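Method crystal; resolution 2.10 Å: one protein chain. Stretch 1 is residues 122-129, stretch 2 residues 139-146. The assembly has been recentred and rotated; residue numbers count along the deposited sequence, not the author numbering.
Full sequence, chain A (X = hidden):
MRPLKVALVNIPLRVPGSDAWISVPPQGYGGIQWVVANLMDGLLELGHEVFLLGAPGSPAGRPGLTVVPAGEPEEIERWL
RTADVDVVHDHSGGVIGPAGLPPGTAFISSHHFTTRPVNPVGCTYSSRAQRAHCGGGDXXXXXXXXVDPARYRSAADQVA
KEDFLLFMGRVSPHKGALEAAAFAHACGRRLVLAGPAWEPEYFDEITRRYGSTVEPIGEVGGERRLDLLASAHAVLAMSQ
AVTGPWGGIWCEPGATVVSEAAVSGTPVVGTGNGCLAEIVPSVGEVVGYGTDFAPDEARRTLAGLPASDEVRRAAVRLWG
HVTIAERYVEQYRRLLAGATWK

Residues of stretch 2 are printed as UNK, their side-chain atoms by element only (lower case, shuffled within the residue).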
ATOM      1  N   GLY A 122       4.926 -19.596  -5.248  1.00  8.69           N
ATOM      2  CA  GLY A 122       5.878 -18.620  -4.751  1.00  8.25           C
ATOM      3  C   GLY A 122       5.225 -17.268  -4.487  1.00  9.00           C
ATOM      4  O   GLY A 122       5.929 -16.274  -4.323  1.00  8.27           O
ATOM      5  N   CYS A 123       3.887 -17.237  -4.415  1.00  7.68           N
ATOM      6  CA  CYS A 123       3.149 -16.016  -4.054  1.00  8.03           C
ATOM      7  C   CYS A 123       3.080 -15.771  -2.527  1.00  7.73           C
ATOM      8  O   CYS A 123       2.833 -16.695  -1.759  1.00  7.81           O
ATOM      9  CB  CYS A 123       1.709 -16.026  -4.619  1.00  6.89           C
ATOM     10  SG  CYS A 123       0.972 -14.330  -4.841  1.00  7.69           S
ATOM     11  N   THR A 124       3.256 -14.510  -2.118  1.00  7.37           N
ATOM     12  CA  THR A 124       3.013 -14.069  -0.733  1.00  8.01           C
ATOM     13  C   THR A 124       1.829 -13.102  -0.719  1.00  8.56           C
ATOM     14  O   THR A 124       1.548 -12.434  -1.725  1.00  8.79           O
ATOM     15  CB  THR A 124       4.244 -13.297  -0.097  1.00  8.23           C
ATOM     16  OG1 THR A 124       4.355 -12.007  -0.710  1.00  7.44           O
ATOM     17  CG2 THR A 124       5.556 -14.049  -0.273  1.00  8.28           C
ATOM     18  N   TYR A 125       1.172 -12.982   0.431  1.00  8.14           N
ATOM     19  CA  TYR A 125      -0.010 -12.143   0.561  1.00  8.12           C
ATOM     20  C   TYR A 125       0.205 -11.118   1.655  1.00  7.97           C
ATOM     21  O   TYR A 125       0.918 -11.396   2.619  1.00  6.81           O
ATOM     22  CB  TYR A 125      -1.247 -13.034   0.820  1.00  7.16           C
ATOM     23  CG  TYR A 125      -1.435 -14.029  -0.321  1.00  7.92           C
ATOM     24  CD1 TYR A 125      -2.246 -13.723  -1.410  1.00  4.48           C
ATOM     25  CD2 TYR A 125      -0.784 -15.263  -0.324  1.00  9.35           C
ATOM     26  CE1 TYR A 125      -2.416 -14.607  -2.476  1.00  5.04           C
ATOM     27  CE2 TYR A 125      -0.932 -16.163  -1.411  1.00  6.32           C
ATOM     28  CZ  TYR A 125      -1.742 -15.831  -2.464  1.00  8.66           C
ATOM     29  OH  TYR A 125      -1.915 -16.722  -3.532  1.00  9.83           O
ATOM     30  N   SER A 126      -0.378  -9.920   1.517  1.00  8.40           N
ATOM     31  CA  SER A 126      -0.150  -8.906   2.574  1.00 10.04           C
ATOM     32  C   SER A 126      -1.036  -9.126   3.803  1.00  9.44           C
ATOM     33  O   SER A 126      -0.791  -8.532   4.868  1.00  9.85           O
ATOM     34  CB  SER A 126      -0.239  -7.454   2.065  1.00  9.50           C
ATOM     35  OG  SER A 126      -1.215  -7.335   1.063  1.00 15.64           O
ATOM     36  N   SER A 127      -2.056  -9.974   3.673  1.00  8.74           N
ATOM     37  CA  SER A 127      -2.909 -10.283   4.819  1.00  9.40           C
ATOM     38  C   SER A 127      -3.464 -11.708   4.758  1.00  9.31           C
ATOM     39  O   SER A 127      -3.521 -12.313   3.704  1.00  7.65           O
ATOM     40  CB  SER A 127      -4.028  -9.241   4.961  1.00  9.71           C
ATOM     41  OG  SER A 127      -4.974  -9.322   3.896  1.00  9.30           O
ATOM     42  N   ARG A 128      -3.842 -12.251   5.909  1.00 10.59           N
ATOM     43  CA  ARG A 128      -4.612 -13.518   5.954  1.00 11.95           C
ATOM     44  C   ARG A 128      -5.939 -13.454   5.177  1.00  9.92           C
ATOM     45  O   ARG A 128      -6.279 -14.403   4.520  1.00  8.33           O
ATOM     46  CB  ARG A 128      -4.935 -13.923   7.406  1.00 11.81           C
ATOM     47  CG  ARG A 128      -3.725 -14.395   8.231  1.00 16.68           C
ATOM     48  CD  ARG A 128      -4.162 -14.832   9.695  1.00 16.82           C
ATOM     49  NE  ARG A 128      -4.167 -13.723  10.672  1.00 27.71           N
ATOM     50  CZ  ARG A 128      -5.257 -13.128  11.194  1.00 32.08           C
ATOM     51  NH1 ARG A 128      -6.508 -13.483  10.830  1.00 33.57           N
ATOM     52  NH2 ARG A 128      -5.102 -12.148  12.089  1.00 31.61           N
ATOM     53  N   ALA A 129      -6.697 -12.359   5.305  1.00 10.33           N
ATOM     54  CA  ALA A 129      -7.987 -12.203   4.592  1.00 10.06           C
ATOM     55  C   ALA A 129      -7.763 -12.264   3.096  1.00  9.79           C
ATOM     56  O   ALA A 129      -8.433 -13.000   2.406  1.00  9.93           O
ATOM     57  CB  ALA A 129      -8.663 -10.908   4.973  1.00 11.66           C
ATOM     58  N   UNK A 139       0.547 -22.758   3.523  1.00 12.78           N
ATOM     59  CA  UNK A 139       1.989 -22.599   3.489  1.00 12.36           C
ATOM     60  C   UNK A 139       2.491 -21.349   2.701  1.00 11.89           C
ATOM     61  O   UNK A 139       3.705 -21.106   2.650  1.00 11.80           O
ATOM     62  c   UNK A 139       3.921 -24.237   3.829  1.00 11.84           C
ATOM     63  c   UNK A 139       2.672 -23.913   3.011  1.00 12.67           C
ATOM     64  o   UNK A 139       3.966 -23.765   4.974  1.00 11.46           O
ATOM     65  o   UNK A 139       4.858 -24.907   3.339  1.00  8.26           O
ATOM     66  N   UNK A 140       1.563 -20.574   2.105  1.00 10.49           N
ATOM     67  CA  UNK A 140       1.919 -19.244   1.526  1.00  9.65           C
ATOM     68  C   UNK A 140       2.147 -18.178   2.611  1.00  7.82           C
ATOM     69  O   UNK A 140       1.302 -17.964   3.467  1.00  7.36           O
ATOM     70  c   UNK A 140       0.869 -18.765   0.498  1.00  9.22           C
ATOM     71  N   UNK A 141       3.300 -17.509   2.571  1.00  7.26           N
ATOM     72  CA  UNK A 141       3.593 -16.507   3.593  1.00  7.61           C
ATOM     73  C   UNK A 141       2.657 -15.310   3.507  1.00  8.04           C
ATOM     74  O   UNK A 141       2.213 -14.917   2.420  1.00  8.12           O
ATOM     75  c   UNK A 141       5.574 -17.078   2.325  1.00  5.77           C
ATOM     76  c   UNK A 141       5.033 -16.045   3.257  1.00  6.82           C
ATOM     77  c   UNK A 141       4.403 -17.651   1.595  1.00  7.00           C
ATOM     78  N   UNK A 142       2.350 -14.773   4.678  1.00  7.21           N
ATOM     79  CA  UNK A 142       1.628 -13.554   4.801  1.00  7.60           C
ATOM     80  C   UNK A 142       2.618 -12.543   5.367  1.00  7.45           C
ATOM     81  O   UNK A 142       3.195 -12.747   6.452  1.00  6.63           O
ATOM     82  c   UNK A 142       0.378 -13.723   5.685  1.00  6.90           C
ATOM     83  c   UNK A 142      -0.172 -12.380   6.042  1.00  9.17           C
ATOM     84  c   UNK A 142      -0.680 -14.541   4.949  1.00  6.72           C
ATOM     85  N   UNK A 143       2.869 -11.490   4.590  1.00  6.90           N
ATOM     86  CA  UNK A 143       3.860 -10.511   4.977  1.00  7.58           C
ATOM     87  C   UNK A 143       3.255  -9.158   4.668  1.00  6.82           C
ATOM     88  O   UNK A 143       3.032  -8.857   3.515  1.00  8.59           O
ATOM     89  c   UNK A 143       7.174 -12.331   3.669  1.00  7.51           C
ATOM     90  c   UNK A 143       5.267 -10.699   4.252  1.00  7.86           C
ATOM     91  c   UNK A 143       5.906 -12.069   4.528  1.00  7.16           C
ATOM     92  c   UNK A 143       6.218  -9.639   4.720  1.00  8.11           C
ATOM     93  N   UNK A 144       2.941  -8.356   5.707  1.00  6.73           N
ATOM     94  CA  UNK A 144       2.180  -7.119   5.467  1.00  5.47           C
ATOM     95  C   UNK A 144       3.022  -6.044   4.802  1.00  6.03           C
ATOM     96  O   UNK A 144       4.265  -6.232   4.630  1.00  6.03           O
ATOM     97  c   UNK A 144       2.791  -7.264   7.790  1.00  4.51           C
ATOM     98  c   UNK A 144       3.193  -8.576   7.155  1.00  5.68           C
ATOM     99  c   UNK A 144       1.712  -6.739   6.890  1.00  7.38           C
ATOM    100  N   UNK A 145       2.365  -4.949   4.387  1.00  6.11           N
ATOM    101  CA  UNK A 145       3.035  -3.826   3.709  1.00  5.31           C
ATOM    102  C   UNK A 145       4.031  -3.141   4.652  1.00  5.32           C
ATOM    103  O   UNK A 145       3.693  -2.833   5.811  1.00  5.51           O
ATOM    104  c   UNK A 145       2.031  -2.820   3.125  1.00  5.26           C
ATOM    105  c   UNK A 145       2.713  -1.566   2.698  1.00  3.83           C
ATOM    106  c   UNK A 145      -0.028  -2.601   1.619  1.00  5.71           C
ATOM    107  c   UNK A 145       1.188  -3.465   1.989  1.00  6.84           C
ATOM    108  N   UNK A 146       5.278  -2.947   4.165  1.00  5.27           N
ATOM    109  CA  UNK A 146       6.334  -2.288   4.920  1.00  5.67           C
ATOM    110  C   UNK A 146       6.252  -0.772   4.800  1.00  7.05           C
ATOM    111  O   UNK A 146       5.689  -0.236   3.838  1.00  5.49           O
ATOM    112  c   UNK A 146       7.612  -2.770   4.206  1.00  5.89           C
ATOM    113  c   UNK A 146       5.760  -3.409   2.846  1.00  4.27           C
ATOM    114  c   UNK A 146       7.232  -2.937   2.796  1.00  5.95           C
TER
HETATM  115  O   HOH W   1       3.177  -9.983   0.691  1.00 19.39           O

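Position 139 has four side-chain atoms, two carbons and two oxygens. Both oxygens sit on the second carbon, so the group is a short carboxylate. It touches nothing on stretch 1. This is Asp139.

Position 140 has a single side-chain carbon. Its CB points toward stretch 1 and lies 3.6 Å from Cys123 O. The CB of 140 also lies 3.7 Å from Tyr125 CE2, at the ring edge. One carbon makes this Ala140.

Position 141 has three side-chain carbons that close a ring onto its own backbone N. Such a nitrogen carries no hydrogen, so it cannot donate. The carbonyl is free to accept, and Tyr125 N donates to O of 141 at 3.0 Å. The same O takes a CA-H...O contact from Thr124 CA at 3.4 Å. The ring identifies Pro141. Its CG is 4.0 Å from Thr124 CG2.

Position 142 has three side-chain carbons and no ring; the first carries the other two. Its CA approaches Tyr125 O at 3.1 Å in a CA-H...O contact. One methyl packs 3.6 Å from Ser127 C. The fork at the first carbon, with two equal arms, gives Val142. That methyl is CG1, which is also 3.7 Å from Arg128 N. CG2 is 4.4 Å from Tyr125 CB.

Position 143 has four carbons, forked at the first, with one arm two carbons long. Its backbone does the bonding: N of 143 donates to Tyr125 O at 2.8 Å. Its O receives a CA-H...O contact from Ser126 CA at 3.3 Å. The residue is Ile143.

Position 144 again has three carbons in a ring closed onto the backbone N. Its CA is 3.3 Å from Ser126 O. The residue is Pro144.

Position 145 repeats the pattern of four carbons forked at the first. A side-chain carbon comes to 4.2 Å from Ser126 CB. This is Ile145, and that carbon is CG1.

Position 146 has a third ring of three carbons closed onto N. It is out of reach of stretch 1. It is Pro146.

The contact centres on a single beta bridge between Tyr125 and Val142. Tyr125 uses both its N and its O, bonding to the residues before and after Val142. CA-H...O contacts extend the pairing to Ser126 and Pro144. Water 1 adds a link, donating to Ile143 O at 3.0 Å and hydrogen-bonding Thr124 OG1 at 2.7 Å. Apolar packing by Ala140 and Val142 against Tyr125 completes the contact.

Stretch 2 139-146: DAPVIPIP
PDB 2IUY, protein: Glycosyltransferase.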